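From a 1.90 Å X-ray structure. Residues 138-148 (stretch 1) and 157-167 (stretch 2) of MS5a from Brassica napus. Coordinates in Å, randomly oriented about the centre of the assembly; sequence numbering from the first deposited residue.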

# COMPACT_ATOMS: atom_id res chain seq x y z
N TRP A 138 6.00 3.84 2.09
CA TRP A 138 4.97 2.87 1.72
C TRP A 138 3.99 2.64 2.87
O TRP A 138 2.85 2.23 2.62
CB TRP A 138 5.59 1.55 1.27
CG TRP A 138 6.37 0.77 2.31
CD1 TRP A 138 7.73 0.75 2.48
CD2 TRP A 138 5.83 -0.12 3.30
NE1 TRP A 138 8.06 -0.10 3.51
CE2 TRP A 138 6.92 -0.64 4.03
CE3 TRP A 138 4.53 -0.53 3.63
CZ2 TRP A 138 6.74 -1.55 5.09
CZ3 TRP A 138 4.36 -1.42 4.67
CH2 TRP A 138 5.46 -1.93 5.39
N ILE A 139 4.40 2.88 4.11
CA ILE A 139 3.46 2.78 5.22
C ILE A 139 2.36 3.82 5.07
O ILE A 139 1.17 3.51 5.14
CB ILE A 139 4.21 2.91 6.55
CG1 ILE A 139 5.14 1.70 6.73
CG2 ILE A 139 3.25 3.05 7.74
CD1 ILE A 139 6.08 1.83 7.93
N ARG A 140 2.75 5.08 4.81
CA ARG A 140 1.76 6.12 4.55
C ARG A 140 0.90 5.78 3.34
O ARG A 140 -0.32 6.01 3.34
CB ARG A 140 2.42 7.48 4.35
CG ARG A 140 1.44 8.55 3.83
CD ARG A 140 2.02 9.95 3.90
NE ARG A 140 3.36 10.03 3.32
CZ ARG A 140 3.61 10.21 2.03
NH1 ARG A 140 2.60 10.32 1.17
NH2 ARG A 140 4.86 10.27 1.60
N LEU A 141 1.52 5.24 2.28
CA LEU A 141 0.76 4.81 1.11
C LEU A 141 -0.35 3.82 1.48
O LEU A 141 -1.50 3.97 1.04
CB LEU A 141 1.70 4.19 0.08
CG LEU A 141 1.02 3.61 -1.17
CD1 LEU A 141 0.24 4.69 -1.91
CD2 LEU A 141 2.05 3.01 -2.09
N TYR A 142 -0.02 2.80 2.28
CA TYR A 142 -1.04 1.80 2.59
C TYR A 142 -2.14 2.41 3.44
O TYR A 142 -3.32 2.09 3.25
CB TYR A 142 -0.43 0.58 3.30
CG TYR A 142 0.53 -0.29 2.48
CD1 TYR A 142 1.03 0.13 1.24
CD2 TYR A 142 0.95 -1.52 2.98
CE1 TYR A 142 1.92 -0.68 0.52
CE2 TYR A 142 1.84 -2.33 2.27
CZ TYR A 142 2.32 -1.90 1.04
OH TYR A 142 3.20 -2.70 0.36
N MSE A 143 -1.79 3.31 4.35
CA MSE A 143 -2.80 4.07 5.09
C MSE A 143 -3.71 4.88 4.16
O MSE A 143 -4.94 4.89 4.31
CB MSE A 143 -2.14 5.02 6.10
CG MSE A 143 -3.13 5.99 6.77
SE MSE A 143 -2.23 7.35 7.87
CE MSE A 143 -1.18 8.24 6.47
N GLU A 144 -3.10 5.58 3.20
CA GLU A 144 -3.88 6.41 2.30
C GLU A 144 -4.85 5.58 1.46
O GLU A 144 -6.00 5.98 1.26
CB GLU A 144 -2.94 7.23 1.40
CG GLU A 144 -2.25 8.33 2.19
CD GLU A 144 -1.27 9.13 1.36
OE1 GLU A 144 -0.99 8.75 0.20
OE2 GLU A 144 -0.76 10.15 1.89
N ILE A 145 -4.41 4.43 0.97
CA ILE A 145 -5.31 3.57 0.21
C ILE A 145 -6.42 3.04 1.09
O ILE A 145 -7.58 2.94 0.67
CB ILE A 145 -4.52 2.43 -0.47
CG1 ILE A 145 -3.48 3.02 -1.43
CG2 ILE A 145 -5.46 1.50 -1.22
CD1 ILE A 145 -2.52 2.01 -2.00
N SER A 146 -6.10 2.70 2.34
CA SER A 146 -7.12 2.24 3.28
C SER A 146 -8.16 3.33 3.54
O SER A 146 -9.37 3.07 3.54
CB SER A 146 -6.47 1.81 4.60
OG SER A 146 -5.53 0.77 4.39
N PHE A 147 -7.69 4.56 3.79
CA PHE A 147 -8.62 5.66 4.04
C PHE A 147 -9.51 5.92 2.84
O PHE A 147 -10.72 6.14 2.98
CB PHE A 147 -7.82 6.92 4.41
CG PHE A 147 -8.69 8.11 4.73
CD1 PHE A 147 -9.48 8.12 5.87
CD2 PHE A 147 -8.72 9.21 3.89
CE1 PHE A 147 -10.29 9.21 6.17
CE2 PHE A 147 -9.53 10.31 4.18
CZ PHE A 147 -10.31 10.30 5.31
N PHE A 148 -8.93 5.87 1.63
CA PHE A 148 -9.67 6.08 0.39
C PHE A 148 -10.80 5.07 0.24
O PHE A 148 -11.93 5.43 -0.12
CB PHE A 148 -8.70 5.99 -0.79
CG PHE A 148 -9.36 5.94 -2.12
CD1 PHE A 148 -10.00 7.06 -2.65
CD2 PHE A 148 -9.34 4.77 -2.87
CE1 PHE A 148 -10.60 7.01 -3.89
CE2 PHE A 148 -9.95 4.71 -4.11
CZ PHE A 148 -10.58 5.84 -4.63
N ASN A 157 -8.42 14.60 1.41
CA ASN A 157 -7.22 15.41 1.64
C ASN A 157 -6.29 14.57 2.50
O ASN A 157 -6.48 14.47 3.72
CB ASN A 157 -7.57 16.74 2.32
CG ASN A 157 -6.38 17.67 2.43
OD1 ASN A 157 -5.24 17.29 2.14
ND2 ASN A 157 -6.63 18.90 2.86
N MSE A 158 -5.30 13.94 1.88
CA MSE A 158 -4.44 12.99 2.58
C MSE A 158 -3.60 13.68 3.65
O MSE A 158 -3.07 13.02 4.54
CB MSE A 158 -3.52 12.24 1.61
CG MSE A 158 -4.25 11.29 0.67
SE MSE A 158 -5.64 10.25 1.58
CE MSE A 158 -6.28 9.18 0.07
N SER A 159 -3.48 15.00 3.57
CA SER A 159 -2.74 15.72 4.61
C SER A 159 -3.53 15.84 5.91
O SER A 159 -2.96 16.27 6.92
CB SER A 159 -2.33 17.10 4.11
OG SER A 159 -3.45 17.96 3.98
N ASP A 160 -4.81 15.45 5.92
CA ASP A 160 -5.56 15.38 7.16
C ASP A 160 -5.18 14.18 8.01
O ASP A 160 -5.62 14.09 9.17
CB ASP A 160 -7.07 15.32 6.88
CG ASP A 160 -7.59 16.56 6.19
OD1 ASP A 160 -6.92 17.62 6.25
OD2 ASP A 160 -8.68 16.49 5.58
N LEU A 161 -4.41 13.24 7.48
CA LEU A 161 -4.08 12.00 8.16
C LEU A 161 -2.76 12.13 8.89
O LEU A 161 -1.79 12.69 8.35
CB LEU A 161 -4.02 10.84 7.17
CG LEU A 161 -5.25 10.65 6.30
CD1 LEU A 161 -5.10 9.41 5.43
CD2 LEU A 161 -6.52 10.58 7.17
N LYS A 162 -2.70 11.61 10.12
CA LYS A 162 -1.50 11.65 10.94
C LYS A 162 -1.27 10.29 11.57
O LYS A 162 -2.10 9.83 12.36
CB LYS A 162 -1.61 12.73 12.02
CG LYS A 162 -0.46 12.72 13.01
CD LYS A 162 -0.65 13.78 14.07
CE LYS A 162 0.51 13.77 15.05
NZ LYS A 162 0.24 14.67 16.21
N ILE A 163 -0.14 9.66 11.26
CA ILE A 163 0.16 8.34 11.82
C ILE A 163 0.52 8.46 13.29
O ILE A 163 1.35 9.29 13.69
CB ILE A 163 1.30 7.67 11.03
CG1 ILE A 163 0.90 7.49 9.57
CG2 ILE A 163 1.64 6.34 11.66
CD1 ILE A 163 2.01 6.92 8.71
N LEU A 164 -0.08 7.61 14.12
CA LEU A 164 0.22 7.59 15.55
C LEU A 164 1.01 6.37 15.99
O LEU A 164 1.81 6.47 16.91
CB LEU A 164 -1.07 7.66 16.38
CG LEU A 164 -1.95 8.88 16.15
CD1 LEU A 164 -3.19 8.78 17.01
CD2 LEU A 164 -1.18 10.15 16.47
N ASP A 165 0.80 5.22 15.34
CA ASP A 165 1.44 3.98 15.77
C ASP A 165 1.38 3.00 14.62
O ASP A 165 0.41 2.99 13.85
CB ASP A 165 0.74 3.40 17.01
CG ASP A 165 1.55 2.32 17.69
OD1 ASP A 165 2.73 2.14 17.33
OD2 ASP A 165 0.99 1.65 18.59
N VAL A 166 2.44 2.20 14.47
CA VAL A 166 2.53 1.22 13.39
C VAL A 166 3.15 -0.04 13.97
O VAL A 166 4.17 0.03 14.66
CB VAL A 166 3.35 1.72 12.19
CG1 VAL A 166 3.48 0.63 11.13
CG2 VAL A 166 2.73 2.96 11.58
N VAL A 167 2.55 -1.19 13.69
CA VAL A 167 3.12 -2.49 14.05
C VAL A 167 3.13 -3.33 12.78
O VAL A 167 2.14 -3.35 12.04
CB VAL A 167 2.30 -3.18 15.16
CG1 VAL A 167 2.74 -4.63 15.35
CG2 VAL A 167 2.42 -2.39 16.47
O HOH W 1 -1.17 11.09 4.47

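Residues 138-148 form a helix held by regular i to i+4 backbone hydrogen bonds, among them Glu 144 N to Arg 140 O (2.8 Å) and Phe 147 N to Met 143 O (2.8 Å). The second stretch opens with a 3-10 segment at 158-160, in which Asp 160 N bonds to Asn 157 O (2.9 Å), and then extends as a strand from Leu 161 to Val 167. The start of this segment is further tied by Asn 157 OD1, which accepts from Ser 159 OG (2.7 Å) and Ser 159 N (3.2 Å). The helix and strand axes approach to 10.1 Å, with 119° between their N-to-C directions, so the chains run obliquely and in a broadly opposed sense. The backbones are nearest at the 3-10 end, where the CA atoms of Glu 144 and Met 158 lie 6.6 Å apart; the spacing is 7.8 Å between the CA atoms of Arg 140 and Ile 163, and 8.4 Å between those of Ile 139 and Val 166.

No direct hydrogen bond crosses the contact, which buries 556 Å² and rests mainly on apolar packing. Ile 139, Met 143 and Phe 147, spaced four residues apart and so on one side of the helix, all direct their CA-to-CB bonds toward the second stretch. They meet Val 166, Ile 163, Leu 161 and Met 158, which point back toward the helix, while the CA-to-CB bond of Lys 162 points away. Ile 139 CG2 touches both Val 166 CG2 (3.9 Å) and Ile 163 CD1 (4.2 Å). Ile 163 also reaches the backbone of the helix, its CD1 lying 4.2 Å from Arg 140 CA. In the middle, Met 143, a selenomethionine, spans two strand residues: its SE sits 3.6 Å from Ile 163 CG1, and its CE 3.9 Å from Leu 161 CB.

Leu 161 packs against Phe 147 with both methyl groups. Its CD1 lies 3.8 Å from Phe 147 CB, while CD2 stands 3.9 Å from the centroid of the Phe 147 ring and only 4° off the ring normal, an almost perfectly centred CH-pi contact over one face. Met 158, also a selenomethionine, approaches the same ring obliquely, with SE 4.0 Å from Phe 147 CD2 and 5.3 Å from the ring centroid. Its CE continues to the helix, 3.4 Å from Glu 144 O and 4.1 Å from Phe 148 CB; Glu 144 O meanwhile accepts the backbone hydrogen bond from Phe 148 N (3.0 Å).

Polar linkage comes through one water, which donates to Glu 144 OE2 (2.8 Å) and to Met 158 O (2.7 Å), bridging the helix and the 3-10 segment. Glu 144 OE2 also lies 3.5 Å from Met 158 CB. One helical turn back, Arg 140 NH1 forms a salt bridge with the same Glu 144 OE2 at 3.4 Å; its hydrogen bond is weak because the separation is long, although the N-H...O angle of 170° is nearly straight.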